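Local coordinates for protein Nrps/pks (Streptomyces albus, PDB 4OPE) that is the KS7 ketosynthase domain of OzmH from the oxazolomycin pathway and, as a ketosynthase, probably catalyses decarboxylative Claisen condensation in polyketide chain extension, at the interface of chains A and B. Residues are numbered along the deposited sequence; one frame, centred on the assembly and turned at random. Chains: chain A/B, Nrps/pks.

The interface of chains A and B. Residues chain A 133, 137, 140-141, 147; chain B 51, 134, 208-210, 213-214.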
ATOM      1  N   GLN A 133     -17.343  -4.515   2.736  1.00 39.75           N
ATOM      2  CA  GLN A 133     -17.262  -5.890   3.225  1.00 39.80           C
ATOM      3  C   GLN A 133     -18.051  -6.152   4.496  1.00 41.20           C
ATOM      4  O   GLN A 133     -18.276  -7.298   4.829  1.00 42.60           O
ATOM      5  CB  GLN A 133     -15.816  -6.319   3.436  1.00 38.48           C
ATOM      6  CG  GLN A 133     -15.260  -5.944   4.781  1.00 37.10           C
ATOM      7  CD  GLN A 133     -13.754  -6.056   4.817  1.00 36.56           C
ATOM      8  OE1 GLN A 133     -13.177  -7.160   4.731  1.00 35.17           O
ATOM      9  NE2 GLN A 133     -13.096  -4.908   4.994  1.00 36.06           N
ATOM     10  N   VAL A 137     -22.426 -10.045   6.086  1.00 54.21           N
ATOM     11  CA  VAL A 137     -21.646 -10.963   6.917  1.00 57.35           C
ATOM     12  C   VAL A 137     -22.497 -12.011   7.677  1.00 57.60           C
ATOM     13  O   VAL A 137     -22.079 -13.145   7.790  1.00 57.41           O
ATOM     14  CB  VAL A 137     -20.729 -10.235   7.924  1.00 53.67           C
ATOM     15  CG1 VAL A 137     -19.931 -11.267   8.718  1.00 52.31           C
ATOM     16  CG2 VAL A 137     -19.786  -9.286   7.199  1.00 52.29           C
ATOM     17  N   ALA A 140     -23.848 -14.684   5.066  1.00 62.00           N
ATOM     18  CA  ALA A 140     -22.743 -15.557   4.679  1.00 61.44           C
ATOM     19  C   ALA A 140     -22.394 -16.580   5.765  1.00 62.84           C
ATOM     20  O   ALA A 140     -22.104 -17.737   5.465  1.00 62.72           O
ATOM     21  CB  ALA A 140     -21.523 -14.728   4.347  1.00 61.90           C
ATOM     22  N   LEU A 141     -22.420 -16.161   7.021  1.00 62.00           N
ATOM     23  CA  LEU A 141     -22.191 -17.089   8.128  1.00 65.50           C
ATOM     24  C   LEU A 141     -23.305 -18.146   8.250  1.00 67.38           C
ATOM     25  O   LEU A 141     -23.009 -19.329   8.435  1.00 61.48           O
ATOM     26  CB  LEU A 141     -22.048 -16.326   9.454  1.00 64.63           C
ATOM     27  CG  LEU A 141     -20.788 -15.464   9.633  1.00 62.22           C
ATOM     28  CD1 LEU A 141     -20.966 -14.568  10.851  1.00 60.53           C
ATOM     29  CD2 LEU A 141     -19.513 -16.292   9.759  1.00 61.79           C
ATOM     30  N   ALA A 147     -20.119 -13.925   0.796  1.00 44.36           N
ATOM     31  CA  ALA A 147     -19.300 -12.851   1.335  1.00 46.61           C
ATOM     32  C   ALA A 147     -19.054 -11.719   0.319  1.00 49.32           C
ATOM     33  O   ALA A 147     -18.727 -11.978  -0.836  1.00 52.11           O
ATOM     34  CB  ALA A 147     -17.956 -13.379   1.790  1.00 45.89           C
TER
ATOM     35  N   PHE B  51     -19.877 -24.080  10.510  1.00 67.65           N
ATOM     36  CA  PHE B  51     -19.475 -23.627   9.202  1.00 68.94           C
ATOM     37  C   PHE B  51     -18.984 -24.754   8.314  1.00 73.71           C
ATOM     38  O   PHE B  51     -18.831 -24.557   7.099  1.00 80.84           O
ATOM     39  CB  PHE B  51     -18.350 -22.574   9.352  1.00 65.74           C
ATOM     40  CG  PHE B  51     -18.675 -21.465  10.319  1.00 58.43           C
ATOM     41  CD1 PHE B  51     -19.773 -20.645  10.112  1.00 58.77           C
ATOM     42  CD2 PHE B  51     -17.887 -21.242  11.411  1.00 57.32           C
ATOM     43  CE1 PHE B  51     -20.089 -19.631  10.992  1.00 56.20           C
ATOM     44  CE2 PHE B  51     -18.189 -20.231  12.309  1.00 57.60           C
ATOM     45  CZ  PHE B  51     -19.294 -19.424  12.097  1.00 57.40           C
ATOM     46  N   LEU B 134     -15.005  -7.178  11.545  1.00 47.08           N
ATOM     47  CA  LEU B 134     -16.316  -7.672  11.254  1.00 48.23           C
ATOM     48  C   LEU B 134     -17.006  -7.874  12.584  1.00 48.07           C
ATOM     49  O   LEU B 134     -18.232  -7.926  12.660  1.00 50.60           O
ATOM     50  CB  LEU B 134     -16.255  -8.980  10.460  1.00 48.04           C
ATOM     51  CG  LEU B 134     -15.506  -8.923   9.123  1.00 51.03           C
ATOM     52  CD1 LEU B 134     -15.383 -10.300   8.495  1.00 52.26           C
ATOM     53  CD2 LEU B 134     -16.140  -7.953   8.135  1.00 51.04           C
ATOM     54  N   HIS B 208     -11.385 -14.633  12.039  1.00 47.63           N
ATOM     55  CA  HIS B 208     -12.823 -14.669  11.736  1.00 49.12           C
ATOM     56  C   HIS B 208     -13.163 -15.792  10.749  1.00 50.28           C
ATOM     57  O   HIS B 208     -12.526 -15.927   9.713  1.00 50.04           O
ATOM     58  CB  HIS B 208     -13.280 -13.303  11.163  1.00 47.69           C
ATOM     59  CG  HIS B 208     -14.749 -13.025  11.327  1.00 47.81           C
ATOM     60  ND1 HIS B 208     -15.709 -13.628  10.553  1.00 49.24           N
ATOM     61  CD2 HIS B 208     -15.418 -12.200  12.171  1.00 48.47           C
ATOM     62  CE1 HIS B 208     -16.907 -13.191  10.905  1.00 51.34           C
ATOM     63  NE2 HIS B 208     -16.759 -12.324  11.889  1.00 49.39           N
ATOM     64  N   PRO B 209     -14.196 -16.589  11.056  1.00 52.46           N
ATOM     65  CA  PRO B 209     -14.552 -17.695  10.149  1.00 51.51           C
ATOM     66  C   PRO B 209     -14.898 -17.292   8.708  1.00 51.98           C
ATOM     67  O   PRO B 209     -14.664 -18.085   7.774  1.00 52.67           O
ATOM     68  CB  PRO B 209     -15.769 -18.334  10.833  1.00 51.03           C
ATOM     69  CG  PRO B 209     -16.319 -17.258  11.733  1.00 51.80           C
ATOM     70  CD  PRO B 209     -15.116 -16.496  12.209  1.00 50.99           C
ATOM     71  N   LEU B 210     -15.474 -16.099   8.513  1.00 52.36           N
ATOM     72  CA  LEU B 210     -15.889 -15.623   7.153  1.00 49.97           C
ATOM     73  C   LEU B 210     -14.833 -15.868   6.075  1.00 46.61           C
ATOM     74  O   LEU B 210     -15.153 -16.255   4.997  1.00 51.29           O
ATOM     75  CB  LEU B 210     -16.317 -14.170   7.235  1.00 50.65           C
ATOM     76  CG  LEU B 210     -16.844 -13.266   6.107  1.00 50.14           C
ATOM     77  CD1 LEU B 210     -15.828 -13.133   4.994  1.00 50.93           C
ATOM     78  CD2 LEU B 210     -18.170 -13.751   5.599  1.00 52.22           C
ATOM     79  N   LEU B 213     -15.188 -19.367   4.684  1.00 54.59           N
ATOM     80  CA  LEU B 213     -16.303 -19.423   3.739  1.00 56.17           C
ATOM     81  C   LEU B 213     -15.922 -18.827   2.398  1.00 58.29           C
ATOM     82  O   LEU B 213     -16.227 -19.386   1.351  1.00 64.27           O
ATOM     83  CB  LEU B 213     -17.503 -18.674   4.281  1.00 56.43           C
ATOM     84  CG  LEU B 213     -18.095 -19.304   5.541  1.00 59.80           C
ATOM     85  CD1 LEU B 213     -19.114 -18.383   6.190  1.00 61.90           C
ATOM     86  CD2 LEU B 213     -18.738 -20.623   5.177  1.00 62.74           C
ATOM     87  N   GLN B 214     -15.253 -17.687   2.440  1.00 59.35           N
ATOM     88  CA  GLN B 214     -14.738 -17.057   1.242  1.00 58.95           C
ATOM     89  C   GLN B 214     -13.822 -17.983   0.488  1.00 57.91           C
ATOM     90  O   GLN B 214     -14.015 -18.207  -0.693  1.00 59.17           O
ATOM     91  CB  GLN B 214     -13.941 -15.812   1.582  1.00 62.31           C
ATOM     92  CG  GLN B 214     -14.686 -14.525   1.326  1.00 69.90           C
ATOM     93  CD  GLN B 214     -13.838 -13.278   1.609  1.00 76.69           C
ATOM     94  OE1 GLN B 214     -12.972 -13.282   2.498  1.00 76.29           O
ATOM     95  NE2 GLN B 214     -14.094 -12.197   0.858  1.00 77.77           N
TER
HETATM   96  O   HOH W   1     -15.883 -12.516  -0.960  1.00 53.32           O
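A water oxygen between the chains is held by two partners: NE2 of the B:Gln214 side-chain amide, at 2.6 Å and nearly straight (172° at H), and the carbonyl O of A:Ala147, at 2.9 Å. The glutamine chain runs extended beyond CG to reach it, and the methyl of A:Ala147 rests on B:Gln214 CG at 3.5 Å.

No direct polar bond crosses this part of the two-fold ketosynthase dimer interface; aliphatic side chains and one phenyl ring carry it, as helix 137-141 of chain A packs against helix 210-217 of chain B. B:Leu210 holds CG anti to the backbone N (chi1 -179°), which sends the isobutyl group across, and its CD2 branch meets the methyl CB of A:Ala140, 3.7 Å away, and that of A:Ala147. A:Val137 crosses B:Leu134 obliquely, CG2 to CD2 at 4.0 Å, and its CG1 meets CE1 of the B:His208 imidazole tip to tip. Within chain B, the backbone N-H of B:Leu210 bonds B:His208 ND1 at 3.2 Å, 8° out of the ring plane. Together with B:Leu134 CD1, which sits 3.9 Å above the ring's centre, it would fix the turn of the imidazole where helix 210-217 begins.

An alanine in place of B:Phe51 would probably strip the A:Leu141 CD2 branch of its aromatic neighbour and loosen this end of the patch. A:Leu141, its CG anti to the carbonyl carbon, lies alongside B:Phe51 and points the same way. Its carbonyl O faces the phenyl edge in plane, while its CD2 branch reaches B:Pro209 CG and touches ring atom CE1 of B:Phe51 at 3.6 Å.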